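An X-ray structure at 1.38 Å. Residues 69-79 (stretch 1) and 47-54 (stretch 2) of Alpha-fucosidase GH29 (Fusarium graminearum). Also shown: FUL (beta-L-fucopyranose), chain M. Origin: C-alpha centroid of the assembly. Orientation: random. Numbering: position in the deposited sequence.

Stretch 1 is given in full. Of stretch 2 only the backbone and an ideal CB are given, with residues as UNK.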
ATOM      1  N   PRO A  69     -19.499 -30.119 -14.373  1.00 18.79           N
ATOM      2  CA  PRO A  69     -18.192 -30.495 -13.833  1.00 18.25           C
ATOM      3  C   PRO A  69     -17.061 -29.668 -14.461  1.00 14.46           C
ATOM      4  O   PRO A  69     -17.113 -29.419 -15.662  1.00 16.31           O
ATOM      5  CB  PRO A  69     -18.070 -31.988 -14.188  1.00 20.35           C
ATOM      6  CG  PRO A  69     -19.107 -32.240 -15.213  1.00 28.75           C
ATOM      7  CD  PRO A  69     -20.188 -31.240 -15.033  1.00 22.38           C
ATOM      8  N   PRO A  70     -16.066 -29.245 -13.661  1.00 15.02           N
ATOM      9  CA  PRO A  70     -15.073 -28.329 -14.238  1.00 15.74           C
ATOM     10  C   PRO A  70     -14.235 -28.958 -15.342  1.00 15.77           C
ATOM     11  O   PRO A  70     -13.619 -28.273 -16.158  1.00 17.03           O
ATOM     12  CB  PRO A  70     -14.197 -27.950 -13.046  1.00 19.08           C
ATOM     13  CG  PRO A  70     -14.510 -28.925 -11.971  1.00 22.53           C
ATOM     14  CD  PRO A  70     -15.925 -29.366 -12.203  1.00 19.75           C
ATOM     15  N   GLU A  71     -14.194 -30.296 -15.376  1.00 17.55           N
ATOM     16  CA  GLU A  71     -13.493 -30.998 -16.452  1.00 16.90           C
ATOM     17  C   GLU A  71     -14.182 -30.867 -17.827  1.00 14.95           C
ATOM     18  O   GLU A  71     -13.535 -31.047 -18.874  1.00 20.87           O
ATOM     19  CB  GLU A  71     -13.325 -32.481 -16.087  1.00 19.08           C
ATOM     20  CG  GLU A  71     -12.485 -32.745 -14.815  1.00 24.13           C
ATOM     21  CD  GLU A  71     -13.249 -32.551 -13.497  1.00 28.66           C
ATOM     22  OE1 GLU A  71     -14.475 -32.348 -13.517  1.00 26.63           O
ATOM     23  OE2 GLU A  71     -12.607 -32.630 -12.430  1.00 44.08           O
ATOM     24  N   GLU A  72     -15.480 -30.573 -17.817  1.00 15.61           N
ATOM     25  CA  GLU A  72     -16.254 -30.296 -19.032  1.00 18.25           C
ATOM     26  C   GLU A  72     -16.495 -28.784 -19.234  1.00 17.53           C
ATOM     27  O   GLU A  72     -16.425 -28.296 -20.358  1.00 19.73           O
ATOM     28  CB  GLU A  72     -17.605 -31.027 -18.981  1.00 23.63           C
ATOM     29  CG  GLU A  72     -17.496 -32.558 -18.783  1.00 29.83           C
ATOM     30  CD  GLU A  72     -18.854 -33.238 -18.639  1.00 62.89           C
ATOM     31  OE1 GLU A  72     -18.896 -34.487 -18.625  1.00 81.25           O
ATOM     32  OE2 GLU A  72     -19.877 -32.526 -18.530  1.00 64.40           O
ATOM     33  N   TRP A  73     -16.782 -28.067 -18.149  1.00 14.55           N
ATOM     34  CA  TRP A  73     -17.104 -26.630 -18.185  1.00 13.55           C
ATOM     35  C   TRP A  73     -15.936 -25.930 -17.496  1.00 11.96           C
ATOM     36  O   TRP A  73     -15.998 -25.588 -16.311  1.00 14.08           O
ATOM     37  CB  TRP A  73     -18.413 -26.373 -17.449  1.00 17.02           C
ATOM     38  CG  TRP A  73     -19.252 -25.203 -17.917  1.00 15.71           C
ATOM     39  CD1 TRP A  73     -20.422 -25.290 -18.594  1.00 16.80           C
ATOM     40  CD2 TRP A  73     -19.007 -23.791 -17.724  1.00 14.52           C
ATOM     41  NE1 TRP A  73     -20.943 -24.043 -18.824  1.00 15.94           N
ATOM     42  CE2 TRP A  73     -20.089 -23.102 -18.297  1.00 15.21           C
ATOM     43  CE3 TRP A  73     -17.987 -23.046 -17.103  1.00 14.20           C
ATOM     44  CZ2 TRP A  73     -20.183 -21.709 -18.293  1.00 14.84           C
ATOM     45  CZ3 TRP A  73     -18.091 -21.645 -17.098  1.00 13.37           C
ATOM     46  CH2 TRP A  73     -19.185 -21.002 -17.680  1.00 14.49           C
ATOM     47  N   GLY A  74     -14.841 -25.773 -18.230  1.00 12.81           N
ATOM     48  CA  GLY A  74     -13.629 -25.225 -17.670  1.00 12.90           C
ATOM     49  C   GLY A  74     -13.659 -23.707 -17.537  1.00 12.33           C
ATOM     50  O   GLY A  74     -14.567 -23.016 -18.035  1.00 13.07           O
ATOM     51  N   TYR A  75     -12.641 -23.181 -16.864  1.00 13.43           N
ATOM     52  CA  TYR A  75     -12.577 -21.741 -16.613  1.00 11.61           C
ATOM     53  C   TYR A  75     -12.625 -20.931 -17.914  1.00 11.66           C
ATOM     54  O   TYR A  75     -13.223 -19.850 -17.969  1.00 11.94           O
ATOM     55  CB  TYR A  75     -11.322 -21.383 -15.807  1.00 11.81           C
ATOM     56  CG  TYR A  75     -11.241 -19.892 -15.550  1.00 11.25           C
ATOM     57  CD1 TYR A  75     -12.198 -19.267 -14.773  1.00 12.30           C
ATOM     58  CD2 TYR A  75     -10.258 -19.113 -16.120  1.00 10.24           C
ATOM     59  CE1 TYR A  75     -12.180 -17.908 -14.578  1.00 11.48           C
ATOM     60  CE2 TYR A  75     -10.216 -17.741 -15.902  1.00 11.65           C
ATOM     61  CZ  TYR A  75     -11.183 -17.158 -15.142  1.00 11.67           C
ATOM     62  OH  TYR A  75     -11.220 -15.799 -14.870  1.00 12.26           O
ATOM     63  N   GLU A  76     -12.036 -21.468 -18.967  1.00 12.79           N
ATOM     64  CA  GLU A  76     -12.006 -20.770 -20.240  1.00 12.92           C
ATOM     65  C   GLU A  76     -13.412 -20.446 -20.759  1.00 12.18           C
ATOM     66  O   GLU A  76     -13.593 -19.486 -21.521  1.00 13.41           O
ATOM     67  CB  GLU A  76     -11.203 -21.560 -21.282  1.00 16.96           C
ATOM     68  CG  GLU A  76     -11.795 -22.902 -21.713  1.00 15.78           C
ATOM     69  CD  GLU A  76     -11.479 -24.094 -20.802  1.00 15.26           C
ATOM     70  OE1 GLU A  76     -10.961 -23.949 -19.676  1.00 15.37           O
ATOM     71  OE2 GLU A  76     -11.788 -25.241 -21.243  1.00 23.21           O
ATOM     72  N   ASN A  77     -14.428 -21.208 -20.346  1.00 12.34           N
ATOM     73  CA  ASN A  77     -15.801 -20.892 -20.755  1.00 13.52           C
ATOM     74  C   ASN A  77     -16.304 -19.524 -20.250  1.00 12.96           C
ATOM     75  O   ASN A  77     -17.215 -18.937 -20.854  1.00 12.36           O
ATOM     76  CB  ASN A  77     -16.791 -21.963 -20.274  1.00 13.51           C
ATOM     77  CG  ASN A  77     -16.756 -23.241 -21.090  1.00 16.62           C
ATOM     78  OD1 ASN A  77     -15.943 -23.423 -22.001  1.00 20.39           O
ATOM     79  ND2 ASN A  77     -17.653 -24.160 -20.743  1.00 15.98           N
ATOM     80  N   PHE A  78     -15.807 -19.036 -19.106  1.00 10.98           N
ATOM     81  CA  PHE A  78     -16.209 -17.702 -18.648  1.00 11.20           C
ATOM     82  C   PHE A  78     -15.728 -16.609 -19.616  1.00 11.20           C
ATOM     83  O   PHE A  78     -16.371 -15.559 -19.746  1.00 11.92           O
ATOM     84  CB  PHE A  78     -15.684 -17.404 -17.242  1.00 11.46           C
ATOM     85  CG  PHE A  78     -16.346 -18.203 -16.138  1.00 10.48           C
ATOM     86  CD1 PHE A  78     -17.656 -17.984 -15.768  1.00 12.51           C
ATOM     87  CD2 PHE A  78     -15.617 -19.145 -15.447  1.00 11.80           C
ATOM     88  CE1 PHE A  78     -18.227 -18.719 -14.718  1.00 11.87           C
ATOM     89  CE2 PHE A  78     -16.177 -19.855 -14.404  1.00 12.82           C
ATOM     90  CZ  PHE A  78     -17.473 -19.650 -14.052  1.00 11.96           C
ATOM     91  N   ILE A  79     -14.611 -16.862 -20.281  1.00 10.37           N
ATOM     92  CA  ILE A  79     -14.009 -15.919 -21.221  1.00 12.22           C
ATOM     93  C   ILE A  79     -14.634 -16.069 -22.609  1.00 11.68           C
ATOM     94  O   ILE A  79     -15.020 -15.071 -23.236  1.00 13.34           O
ATOM     95  CB  ILE A  79     -12.481 -16.148 -21.292  1.00 11.21           C
ATOM     96  CG1 ILE A  79     -11.858 -15.782 -19.930  1.00 10.55           C
ATOM     97  CG2 ILE A  79     -11.846 -15.345 -22.453  1.00 11.32           C
ATOM     98  CD1 ILE A  79     -10.475 -16.309 -19.706  1.00 10.98           C
ATOM     99  N   UNK A  47     -10.112 -15.914  -6.413  1.00 10.28           N
ATOM    100  CA  UNK A  47      -9.443 -17.207  -6.630  1.00 10.66           C
ATOM    101  C   UNK A  47     -10.385 -18.274  -7.198  1.00 12.48           C
ATOM    102  O   UNK A  47      -9.960 -19.405  -7.389  1.00 11.82           O
ATOM    103  CB  UNK A  47      -8.844 -17.707  -5.314  1.00 10.66           C
ATOM    104  N   UNK A  48     -11.627 -17.928  -7.495  1.00 11.31           N
ATOM    105  CA  UNK A  48     -12.565 -18.906  -8.088  1.00 10.43           C
ATOM    106  C   UNK A  48     -11.980 -19.682  -9.267  1.00 13.18           C
ATOM    107  O   UNK A  48     -12.189 -20.886  -9.344  1.00 12.19           O
ATOM    108  CB  UNK A  48     -13.834 -18.186  -8.551  1.00 10.43           C
ATOM    109  N   UNK A  49     -11.237 -19.033 -10.183  1.00 10.97           N
ATOM    110  CA  UNK A  49     -10.696 -19.807 -11.310  1.00 11.57           C
ATOM    111  C   UNK A  49      -9.804 -20.968 -10.884  1.00 12.09           C
ATOM    112  O   UNK A  49      -9.734 -21.978 -11.611  1.00 12.66           O
ATOM    113  CB  UNK A  49      -9.902 -18.882 -12.234  1.00 11.57           C
ATOM    114  N   UNK A  50      -9.069 -20.796  -9.784  1.00 12.54           N
ATOM    115  CA  UNK A  50      -8.233 -21.867  -9.220  1.00 12.68           C
ATOM    116  C   UNK A  50      -9.092 -22.881  -8.464  1.00 12.76           C
ATOM    117  O   UNK A  50      -8.976 -24.108  -8.678  1.00 12.97           O
ATOM    118  CB  UNK A  50      -7.168 -21.283  -8.289  1.00 12.68           C
ATOM    119  N   UNK A  51      -9.945 -22.396  -7.573  1.00 12.68           N
ATOM    120  CA  UNK A  51     -10.644 -23.296  -6.652  1.00 12.21           C
ATOM    121  C   UNK A  51     -11.803 -24.064  -7.289  1.00 15.25           C
ATOM    122  O   UNK A  51     -12.206 -25.086  -6.744  1.00 14.03           O
ATOM    123  CB  UNK A  51     -11.173 -22.492  -5.462  1.00 12.21           C
ATOM    124  N   UNK A  52     -12.346 -23.608  -8.412  1.00 12.98           N
ATOM    125  CA  UNK A  52     -13.408 -24.334  -9.092  1.00 11.73           C
ATOM    126  C   UNK A  52     -12.940 -25.751  -9.477  1.00 13.96           C
ATOM    127  O   UNK A  52     -13.775 -26.642  -9.682  1.00 13.92           O
ATOM    128  CB  UNK A  52     -13.862 -23.564 -10.334  1.00 11.73           C
ATOM    129  N   UNK A  53     -11.637 -25.935  -9.618  1.00 13.07           N
ATOM    130  CA  UNK A  53     -11.060 -27.233  -9.975  1.00 14.14           C
ATOM    131  C   UNK A  53     -10.595 -28.046  -8.761  1.00 16.93           C
ATOM    132  O   UNK A  53     -10.243 -29.210  -8.907  1.00 16.17           O
ATOM    133  CB  UNK A  53      -9.880 -27.023 -10.926  1.00 14.14           C
ATOM    134  N   UNK A  54     -10.535 -27.431  -7.594  1.00 13.56           N
ATOM    135  CA  UNK A  54      -9.909 -28.064  -6.429  1.00 15.25           C
ATOM    136  C   UNK A  54     -10.745 -29.269  -5.978  1.00 15.88           C
ATOM    137  O   UNK A  54     -11.940 -29.158  -5.838  1.00 18.20           O
ATOM    138  CB  UNK A  54      -9.756 -27.059  -5.285  1.00 15.25           C
TER
HETATM  139  C1  FUL M 622      -2.838 -11.656  -3.230  1.00 13.49           C
HETATM  140  C2  FUL M 622      -3.637 -12.305  -4.342  1.00 16.14           C
HETATM  141  O2  FUL M 622      -3.501 -13.735  -4.348  1.00 13.61           O
HETATM  142  C3  FUL M 622      -5.071 -11.909  -4.107  1.00 13.34           C
HETATM  143  O3  FUL M 622      -5.884 -12.546  -5.067  1.00 12.57           O
HETATM  144  C4  FUL M 622      -5.148 -10.408  -4.220  1.00 13.81           C
HETATM  145  O4  FUL M 622      -4.821 -10.016  -5.550  1.00 13.00           O
HETATM  146  C5  FUL M 622      -4.193  -9.777  -3.214  1.00 14.89           C
HETATM  147  C6  FUL M 622      -4.146  -8.267  -3.311  1.00 15.82           C
HETATM  148  O5  FUL M 622      -2.858 -10.254  -3.359  1.00 13.26           O
HETATM  149  O1  FUL M 622      -1.499 -12.063  -3.350  1.00 15.10           O

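Position 47 lies out of reach of stretch 1, and its ideal CB meets nothing there; the nearby fucose, rich in hydroxyls, favours a polar or aromatic side chain able to donate a hydrogen bond. The residue is Trp47, whose NE1 donates to FUL O2 at 2.9 Å, with a weak bond to FUL O3 at 3.0 Å.

At position 48 CA-to-CB points sideways and no atom of stretch 1 lies within 5.5 Å of the ideal CB. A small residue would leave the Phe78 ring untouched; a long apolar or aromatic one could reach it. Tyr48, with chi1 t, does so: its CE2 lies 3.8 Å from Phe78 CZ, the ring planes 76° apart.

Position 49 faces stretch 1, and its ideal CB already sits a tight 3.4 Å from Tyr75 CE1. The space over that ring suits something compact and apolar, and phi of -58° permits proline near the start of a helix. Pro49 lays its CB over the face of the Tyr75 ring, 3.5 Å from the centroid, a CH-pi contact.

Position 50 points away and stretch 1 sets no rule for it; many residues would serve, and Arg50 is found. Position 51, out of reach, opens a type I turn ending at 54, a place where asparagine is common. Asn51 ND2 donates to OE1 of the residue at 54 at 2.9 Å, a side-chain bond across the turn.

Position 52 points toward a gap bordered by Pro70, the backbone at Trp73 and Gly74, and Tyr75. Its ideal CB is still 5.2 Å from Pro70 CB, so a long, flexible apolar chain such as methionine suits best; a shorter branched one could fill the near part but would not reach as far. Met52 (p, t, m) threads in: CE lies 3.8 Å from Pro70 CB and 3.5 Å from Trp73 O, and SD sits at the edge of both the Tyr75 and Phe78 rings.

Position 53 starts sideways, its CB 4.9 Å from Pro70 CB, but farther along stands the backbone NH of Tyr75. Reaching it calls for a long side chain ending in an acceptor, with an apolar middle to pass Pro70. Tyr53 fits both needs: CD1 packs 3.8 Å from Pro70 CB, and OH accepts from Tyr75 N at 2.8 Å, nearly straight at 171°. A water then links Tyr53 OH to Glu76 OE1.

Position 54 points away from stretch 1, which sets no rule there; a hydrogen-bond acceptor suits the end of the turn, and Glu54 OE1 serves.

Stretch 2 (47-54) WYPRNMYE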
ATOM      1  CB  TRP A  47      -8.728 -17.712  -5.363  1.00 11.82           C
ATOM      2  CG  TRP A  47      -7.395 -17.049  -5.112  1.00 12.63           C
ATOM      3  CD1 TRP A  47      -7.016 -15.765  -5.428  1.00 14.19           C
ATOM      4  CD2 TRP A  47      -6.238 -17.665  -4.511  1.00 12.53           C
ATOM      5  NE1 TRP A  47      -5.698 -15.556  -5.062  1.00 12.75           N
ATOM      6  CE2 TRP A  47      -5.201 -16.709  -4.501  1.00 12.75           C
ATOM      7  CE3 TRP A  47      -5.991 -18.931  -3.969  1.00 14.07           C
ATOM      8  CZ2 TRP A  47      -3.923 -16.994  -3.988  1.00 13.05           C
ATOM      9  CZ3 TRP A  47      -4.721 -19.212  -3.460  1.00 15.98           C
ATOM     10  CH2 TRP A  47      -3.709 -18.254  -3.479  1.00 14.12           C
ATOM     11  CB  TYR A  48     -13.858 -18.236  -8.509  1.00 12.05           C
ATOM     12  CG  TYR A  48     -14.936 -19.210  -8.944  1.00 11.05           C
ATOM     13  CD1 TYR A  48     -15.858 -19.694  -8.034  1.00 14.17           C
ATOM     14  CD2 TYR A  48     -15.057 -19.600 -10.267  1.00 12.75           C
ATOM     15  CE1 TYR A  48     -16.855 -20.584  -8.417  1.00 14.46           C
ATOM     16  CE2 TYR A  48     -16.031 -20.488 -10.655  1.00 11.71           C
ATOM     17  CZ  TYR A  48     -16.948 -20.950  -9.731  1.00 12.91           C
ATOM     18  OH  TYR A  48     -17.954 -21.817 -10.117  1.00 13.99           O
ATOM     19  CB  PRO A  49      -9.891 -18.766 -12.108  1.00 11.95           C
ATOM     20  CG  PRO A  49     -10.460 -17.428 -11.703  1.00 11.20           C
ATOM     21  CD  PRO A  49     -10.914 -17.589 -10.284  1.00 10.46           C
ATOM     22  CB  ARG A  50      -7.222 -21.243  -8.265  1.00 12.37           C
ATOM     23  CG  ARG A  50      -6.695 -22.166  -7.135  1.00 11.50           C
ATOM     24  CD  ARG A  50      -5.615 -21.437  -6.351  1.00 15.58           C
ATOM     25  NE  ARG A  50      -5.071 -22.202  -5.217  1.00 14.32           N
ATOM     26  CZ  ARG A  50      -4.130 -23.122  -5.358  1.00 15.10           C
ATOM     27  NH1 ARG A  50      -3.677 -23.453  -6.548  1.00 14.60           N
ATOM     28  NH2 ARG A  50      -3.646 -23.726  -4.282  1.00 19.93           N
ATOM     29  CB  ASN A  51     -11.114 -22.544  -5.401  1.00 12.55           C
ATOM     30  CG  ASN A  51      -9.974 -21.965  -4.599  1.00 13.56           C
ATOM     31  OD1 ASN A  51      -9.848 -20.745  -4.479  1.00 15.07           O
ATOM     32  ND2 ASN A  51      -9.135 -22.830  -4.023  1.00 15.68           N
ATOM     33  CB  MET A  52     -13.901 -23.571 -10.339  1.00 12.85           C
ATOM     34  CG  MET A  52     -12.826 -23.323 -11.399  1.00 12.31           C
ATOM     35  SD  MET A  52     -13.480 -22.682 -12.961  1.00 13.65           S
ATOM     36  CE  MET A  52     -13.979 -24.208 -13.776  1.00 15.61           C
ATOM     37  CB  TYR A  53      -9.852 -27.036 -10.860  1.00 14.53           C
ATOM     38  CG  TYR A  53     -10.061 -26.400 -12.211  1.00 14.52           C
ATOM     39  CD1 TYR A  53     -10.528 -27.132 -13.286  1.00 14.33           C
ATOM     40  CD2 TYR A  53      -9.698 -25.068 -12.434  1.00 13.81           C
ATOM     41  CE1 TYR A  53     -10.657 -26.566 -14.548  1.00 14.72           C
ATOM     42  CE2 TYR A  53      -9.803 -24.502 -13.691  1.00 14.57           C
ATOM     43  CZ  TYR A  53     -10.288 -25.249 -14.742  1.00 12.64           C
ATOM     44  OH  TYR A  53     -10.382 -24.686 -16.014  1.00 13.95           O
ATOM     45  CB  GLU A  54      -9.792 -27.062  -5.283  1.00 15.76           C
ATOM     46  CG  GLU A  54      -9.048 -27.582  -4.059  1.00 15.81           C
ATOM     47  CD  GLU A  54      -9.041 -26.585  -2.935  1.00 20.57           C
ATOM     48  OE1 GLU A  54      -9.629 -25.493  -3.099  1.00 19.86           O
ATOM     49  OE2 GLU A  54      -8.432 -26.884  -1.885  1.00 26.47           O
TER
HETATM   50  O   HOH W   1      -9.965 -26.098 -18.252  1.00 16.42           O
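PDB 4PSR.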